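Local coordinates for protein beta-glycosidase (Bacteroides caccae, PDB 6T2R) that hydrolyses glycans as an endo-acting glycoside hydrolase of family 16, an O-glycanase of a human gut bacterium that initiates mucin breakdown, at residues N173-H176 / G177-I180; Y136-M140 / G141-D145. One frame throughout, in Å; residues are numbered along the deposited sequence.

Both contacts are local: in each, a loop folds onto the start of the strand that follows it, and the two strands lie in the same sheet, with strand 155-161 pairing with both. Contact 1 (173-180) lies at the surface, its centre about 17 Å from that of the chain, and joins its side chains by one weak lysine-amide bond. Contact 2 (136-145) is partly buried: a beta turn, two buried glycines, a bridging water and an indole-carboxylate bond shape the entry to strand 143-145, where a sequence matching the family's catalytic signature begins. The centres of contacts 1 and 2 are about 17 Å apart, and their atoms do not touch.

Contact 1 (N173-H176 / G177-I180); sequences NPKH and GNTI
Asn178 OD1 receives the ammonium group of Lys175 in a weak hydrogen bond, NZ to OD1 3.3 Å. The length and the steep approach are consistent with its weakness. NZ stands well above the plane of the amide, and the angle at OD1 between CG and NZ is about 105°, so the donor meets the oxygen from over the flat group. The two side chains pass each other at a slant, with Lys175 reaching forward along the chain. Its aliphatic part is straight at first and then bends at chi3 (75°), which swings the end over the backbone that follows. There Lys175 CE lies 3.5 Å from Gly177 O and close to Asn178 OD1, so the polarised methylene carbon rests beside two oxygens while NZ extends past it. Asn178 meets it with the oxygen branch of its amide; the other branch, ND2, is hydrogen-bonded elsewhere.

Lys175 and Asn178 are three positions apart, and the backbone of His176 departs from an extended course between them. From Gly177 onward the backbone runs as a beta strand. The CB of His176 points away from the following residues, yet its ring still lies obliquely beside Gly177 N, with CG of His176 3.5 Å from that nitrogen. The ring's polar partner lies on the neighbouring strand 155-161: ND1 of His176 is hydrogen-bonded to Val160 O.

The arrangement is a loop-to-strand transition on the protein surface. Strand 177-181 runs antiparallel to strand 155-161, with backbone bonds from His176 to Val160 and from Asn178 to Gln158. Toward strand 206-212, Asn178 touches Phe209 and its backbone oxygen is bonded to Asn208 ND2. The preceding loop, with a cis peptide bond before Pro174, packs between that strand and helix 163-167, where Pro174 meets Tyr211 and Tyr164.

Contact 2 (Y136-M140 / G141-D145); sequences YSWPM and GGEVD
Trp138 donates its indole NE1 to Glu143 OE2 at 2.9 Å, in a bond that is bent (142° at the hydrogen) and falls on the anti lone pair of the carboxylate oxygen. OE2 approaches the edge of the indole, somewhat tilted from the ring plane, and ring and carboxylate planes stand 37° apart. Glu143 reaches this place with its chain drawn out, CG opposite the backbone N (chi1 -175°), so that the acid end crosses the indole obliquely.

Behind the indole, the ring of Pro139 supports one face: CB sits 3.6 Å above the plane of Trp138, over its centre. The Trp138-Pro139 peptide bond is cis, which folds the proline back against its neighbour's ring. Tyr166, of helix 163-167, adds an edge-to-face contact to the same indole.

Glu143, Asp145 and Glu148 fit the E-x-D-x-x-E signature of glycoside hydrolase family 16, in which the two glutamates are, in relatives, the catalytic nucleophile and acid/base; the loop described here therefore probably borders the active site. Asp145 OD2 also has a weak hydrogen bond to His161 NE2.

Backbone bonds hold the loop beneath these side chains. A type I beta turn runs from Pro139 to Gly142, closed by Gly142 N to Pro139 O at 2.8 Å. A wider loop overlaps it: Gly141 N donates to Ser137 O, four residues back, at 2.9 Å. Ser137 O is gripped a second time by a water, 3.0 Å away, which also donates to Gly142 O. Gly141 is buried against the side chain of Tyr136, whose CB lies 3.9 Å from Gly141 CA. Gly142, at a positive phi, turns the chain into strand 143-145, which pairs with strands 125-130 and 155-161.

Contact 1 (N173-H176 / G177-I180)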
ATOM      1  N   ASN A 173      12.276  -0.408  19.082  1.00 31.29           N
ATOM      2  CA  ASN A 173      11.735   0.132  20.356  1.00 31.34           C
ATOM      3  C   ASN A 173      10.949   1.408  20.076  1.00 32.92           C
ATOM      4  O   ASN A 173      11.454   2.517  20.277  1.00 35.97           O
ATOM      5  CB  ASN A 173      12.861   0.415  21.351  1.00 34.77           C
ATOM      6  CG  ASN A 173      13.823  -0.744  21.450  1.00 37.71           C
ATOM      7  OD1 ASN A 173      14.690  -0.910  20.588  1.00 43.59           O
ATOM      8  ND2 ASN A 173      13.646  -1.569  22.458  1.00 37.56           N
ATOM      9  N   PRO A 174       9.683   1.330  19.624  1.00 29.41           N
ATOM     10  CA  PRO A 174       8.962   0.064  19.491  1.00 28.66           C
ATOM     11  C   PRO A 174       9.166  -0.645  18.155  1.00 27.11           C
ATOM     12  O   PRO A 174       9.658  -0.015  17.228  1.00 27.89           O
ATOM     13  CB  PRO A 174       7.502   0.499  19.608  1.00 28.91           C
ATOM     14  CG  PRO A 174       7.494   1.924  19.064  1.00 31.15           C
ATOM     15  CD  PRO A 174       8.869   2.503  19.304  1.00 27.88           C
ATOM     16  N   LYS A 175       8.774  -1.918  18.094  1.00 26.25           N
ATOM     17  CA  LYS A 175       8.931  -2.792  16.893  1.00 30.94           C
ATOM     18  C   LYS A 175       8.204  -2.115  15.716  1.00 26.64           C
ATOM     19  O   LYS A 175       7.015  -1.844  15.833  1.00 26.23           O
ATOM     20  CB  LYS A 175       8.367  -4.185  17.202  1.00 38.52           C
ATOM     21  CG  LYS A 175       9.097  -5.355  16.560  1.00 48.65           C
ATOM     22  CD  LYS A 175       8.635  -6.719  17.058  1.00 53.43           C
ATOM     23  CE  LYS A 175       7.295  -7.117  16.478  1.00 60.29           C
ATOM     24  NZ  LYS A 175       6.837  -8.399  17.058  1.00 67.41           N
ATOM     25  N   HIS A 176       8.892  -1.824  14.624  1.00 24.77           N
ATOM     26  CA  HIS A 176       8.335  -1.026  13.511  1.00 27.06           C
ATOM     27  C   HIS A 176       7.632  -1.906  12.472  1.00 28.14           C
ATOM     28  O   HIS A 176       6.992  -1.325  11.552  1.00 29.40           O
ATOM     29  CB  HIS A 176       9.438  -0.181  12.879  1.00 27.45           C
ATOM     30  CG  HIS A 176      10.318  -0.931  11.940  1.00 28.23           C
ATOM     31  ND1 HIS A 176      10.504  -0.528  10.647  1.00 29.96           N
ATOM     32  CD2 HIS A 176      11.066  -2.041  12.107  1.00 29.25           C
ATOM     33  CE1 HIS A 176      11.329  -1.369  10.062  1.00 29.27           C
ATOM     34  NE2 HIS A 176      11.684  -2.298  10.927  1.00 27.81           N
ATOM     35  N   GLY A 177       7.718  -3.225  12.604  1.00 25.53           N
ATOM     36  CA  GLY A 177       7.137  -4.156  11.621  1.00 28.08           C
ATOM     37  C   GLY A 177       6.865  -5.542  12.178  1.00 26.83           C
ATOM     38  O   GLY A 177       7.380  -5.881  13.226  1.00 26.58           O
ATOM     39  N   ASN A 178       6.003  -6.295  11.515  1.00 26.80           N
ATOM     40  CA  ASN A 178       5.731  -7.696  11.899  1.00 28.90           C
ATOM     41  C   ASN A 178       5.126  -8.426  10.701  1.00 27.14           C
ATOM     42  O   ASN A 178       4.378  -7.814   9.930  1.00 31.15           O
ATOM     43  CB  ASN A 178       4.816  -7.745  13.131  1.00 31.79           C
ATOM     44  CG  ASN A 178       4.937  -9.052  13.881  1.00 30.45           C
ATOM     45  OD1 ASN A 178       6.035  -9.500  14.099  1.00 31.69           O
ATOM     46  ND2 ASN A 178       3.825  -9.656  14.272  1.00 31.33           N
ATOM     47  N   THR A 179       5.386  -9.723  10.610  1.00 29.84           N
ATOM     48  CA  THR A 179       4.786 -10.629   9.609  1.00 27.29           C
ATOM     49  C   THR A 179       3.592 -11.346  10.212  1.00 27.63           C
ATOM     50  O   THR A 179       3.484 -11.445  11.423  1.00 28.64           O
ATOM     51  CB  THR A 179       5.786 -11.657   9.076  1.00 28.52           C
ATOM     52  OG1 THR A 179       6.092 -12.476  10.193  1.00 29.37           O
ATOM     53  CG2 THR A 179       7.028 -11.042   8.490  1.00 26.67           C
ATOM     54  N   ILE A 180       2.682 -11.737   9.344  1.00 28.09           N
ATOM     55  CA  ILE A 180       1.477 -12.525   9.677  1.00 31.01           C
ATOM     56  C   ILE A 180       1.188 -13.430   8.479  1.00 32.52           C
ATOM     57  O   ILE A 180       1.463 -13.071   7.330  1.00 33.44           O
ATOM     58  CB  ILE A 180       0.319 -11.588  10.067  1.00 32.90           C
ATOM     59  CG1 ILE A 180      -0.901 -12.378  10.539  1.00 32.35           C
ATOM     60  CG2 ILE A 180      -0.034 -10.612   8.954  1.00 32.33           C
ATOM     61  CD1 ILE A 180      -1.782 -11.627  11.490  1.00 34.12           C
TER

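Contact 2 (Y136-M140 / G141-D145)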
ATOM      1  N   TYR A 136       6.107  17.539   3.126  1.00 24.01           N
ATOM      2  CA  TYR A 136       6.742  16.434   3.868  1.00 26.03           C
ATOM      3  C   TYR A 136       7.798  15.807   2.961  1.00 24.02           C
ATOM      4  O   TYR A 136       7.645  15.777   1.699  1.00 28.16           O
ATOM      5  CB  TYR A 136       5.706  15.432   4.416  1.00 25.61           C
ATOM      6  CG  TYR A 136       4.781  16.017   5.439  1.00 24.47           C
ATOM      7  CD1 TYR A 136       5.216  16.251   6.747  1.00 26.13           C
ATOM      8  CD2 TYR A 136       3.509  16.430   5.079  1.00 24.11           C
ATOM      9  CE1 TYR A 136       4.399  16.856   7.673  1.00 24.28           C
ATOM     10  CE2 TYR A 136       2.665  17.020   5.999  1.00 22.80           C
ATOM     11  CZ  TYR A 136       3.117  17.233   7.290  1.00 25.48           C
ATOM     12  OH  TYR A 136       2.281  17.808   8.194  1.00 26.39           O
ATOM     13  N   SER A 137       8.870  15.387   3.614  1.00 24.73           N
ATOM     14  CA  SER A 137      10.005  14.623   3.038  1.00 24.90           C
ATOM     15  C   SER A 137       9.833  13.125   3.361  1.00 25.44           C
ATOM     16  O   SER A 137       8.944  12.786   4.137  1.00 22.11           O
ATOM     17  CB  SER A 137      11.309  15.134   3.610  1.00 27.52           C
ATOM     18  OG  SER A 137      11.321  14.993   5.041  1.00 24.57           O
ATOM     19  N   TRP A 138      10.647  12.266   2.745  1.00 24.00           N
ATOM     20  CA  TRP A 138      10.792  10.848   3.136  1.00 26.44           C
ATOM     21  C   TRP A 138      12.162  10.715   3.775  1.00 26.79           C
ATOM     22  O   TRP A 138      13.144  11.148   3.211  1.00 30.66           O
ATOM     23  CB  TRP A 138      10.590   9.920   1.917  1.00 25.61           C
ATOM     24  CG  TRP A 138      10.530   8.492   2.325  1.00 24.23           C
ATOM     25  CD1 TRP A 138       9.409   7.751   2.580  1.00 26.33           C
ATOM     26  CD2 TRP A 138      11.648   7.656   2.672  1.00 27.19           C
ATOM     27  NE1 TRP A 138       9.751   6.498   3.025  1.00 25.36           N
ATOM     28  CE2 TRP A 138      11.120   6.398   3.063  1.00 26.74           C
ATOM     29  CE3 TRP A 138      13.038   7.830   2.652  1.00 28.91           C
ATOM     30  CZ2 TRP A 138      11.932   5.335   3.460  1.00 25.06           C
ATOM     31  CZ3 TRP A 138      13.839   6.760   3.011  1.00 29.83           C
ATOM     32  CH2 TRP A 138      13.287   5.532   3.394  1.00 25.94           C
ATOM     33  N   PRO A 139      12.312  10.113   4.964  1.00 28.52           N
ATOM     34  CA  PRO A 139      11.234   9.427   5.652  1.00 26.45           C
ATOM     35  C   PRO A 139      10.578  10.229   6.779  1.00 25.46           C
ATOM     36  O   PRO A 139       9.744   9.679   7.460  1.00 23.62           O
ATOM     37  CB  PRO A 139      12.039   8.255   6.244  1.00 26.84           C
ATOM     38  CG  PRO A 139      13.339   8.887   6.672  1.00 28.97           C
ATOM     39  CD  PRO A 139      13.604   9.967   5.657  1.00 31.30           C
ATOM     40  N   MET A 140      10.964  11.482   6.963  1.00 25.76           N
ATOM     41  CA  MET A 140      10.485  12.301   8.111  1.00 27.06           C
ATOM     42  C   MET A 140       8.941  12.389   8.072  1.00 23.97           C
ATOM     43  O   MET A 140       8.285  12.398   9.157  1.00 25.05           O
ATOM     44  CB  MET A 140      11.157  13.681   8.123  1.00 27.08           C
ATOM     45  CG  MET A 140      10.608  14.648   9.195  1.00 29.49           C
ATOM     46  SD  MET A 140      11.445  14.316  10.740  1.00 35.56           S
ATOM     47  CE  MET A 140      12.992  15.161  10.404  1.00 28.75           C
ATOM     48  N   GLY A 141       8.335  12.379   6.896  1.00 22.52           N
ATOM     49  CA  GLY A 141       6.869  12.501   6.765  1.00 22.89           C
ATOM     50  C   GLY A 141       6.191  11.207   7.096  1.00 23.71           C
ATOM     51  O   GLY A 141       4.938  11.200   7.297  1.00 22.98           O
ATOM     52  N   GLY A 142       6.965  10.127   7.099  1.00 21.79           N
ATOM     53  CA  GLY A 142       6.442   8.793   7.428  1.00 22.77           C
ATOM     54  C   GLY A 142       6.063   7.982   6.196  1.00 24.26           C
ATOM     55  O   GLY A 142       5.817   8.562   5.109  1.00 25.02           O
ATOM     56  N   GLU A 143       5.968   6.674   6.386  1.00 24.41           N
ATOM     57  CA  GLU A 143       5.531   5.681   5.381  1.00 24.92           C
ATOM     58  C   GLU A 143       4.802   4.566   6.139  1.00 25.49           C
ATOM     59  O   GLU A 143       5.263   4.184   7.253  1.00 25.67           O
ATOM     60  CB  GLU A 143       6.731   5.115   4.615  1.00 25.02           C
ATOM     61  CG  GLU A 143       6.349   4.157   3.477  1.00 25.33           C
ATOM     62  CD  GLU A 143       7.516   3.332   2.955  1.00 25.52           C
ATOM     63  OE1 GLU A 143       7.341   2.153   2.674  1.00 23.59           O
ATOM     64  OE2 GLU A 143       8.607   3.887   2.845  1.00 29.33           O
ATOM     65  N   VAL A 144       3.687   4.099   5.581  1.00 24.02           N
ATOM     66  CA  VAL A 144       2.864   3.013   6.157  1.00 23.86           C
ATOM     67  C   VAL A 144       2.711   1.934   5.088  1.00 24.63           C
ATOM     68  O   VAL A 144       2.070   2.173   4.071  1.00 23.19           O
ATOM     69  CB  VAL A 144       1.512   3.554   6.630  1.00 24.39           C
ATOM     70  CG1 VAL A 144       0.619   2.444   7.173  1.00 22.40           C
ATOM     71  CG2 VAL A 144       1.693   4.653   7.663  1.00 24.87           C
ATOM     72  N   ASP A 145       3.302   0.783   5.337  1.00 25.05           N
ATOM     73  CA  ASP A 145       3.224  -0.393   4.438  1.00 27.30           C
ATOM     74  C   ASP A 145       2.071  -1.260   4.931  1.00 24.50           C
ATOM     75  O   ASP A 145       2.227  -1.941   5.944  1.00 23.96           O
ATOM     76  CB  ASP A 145       4.594  -1.078   4.424  1.00 28.21           C
ATOM     77  CG  ASP A 145       5.685  -0.153   3.905  1.00 28.98           C
ATOM     78  OD1 ASP A 145       5.338   0.807   3.184  1.00 23.74           O
ATOM     79  OD2 ASP A 145       6.858  -0.391   4.225  1.00 27.71           O
TER
HETATM   80  O   HOH W   1       7.200  10.399   3.456  1.00 24.17           O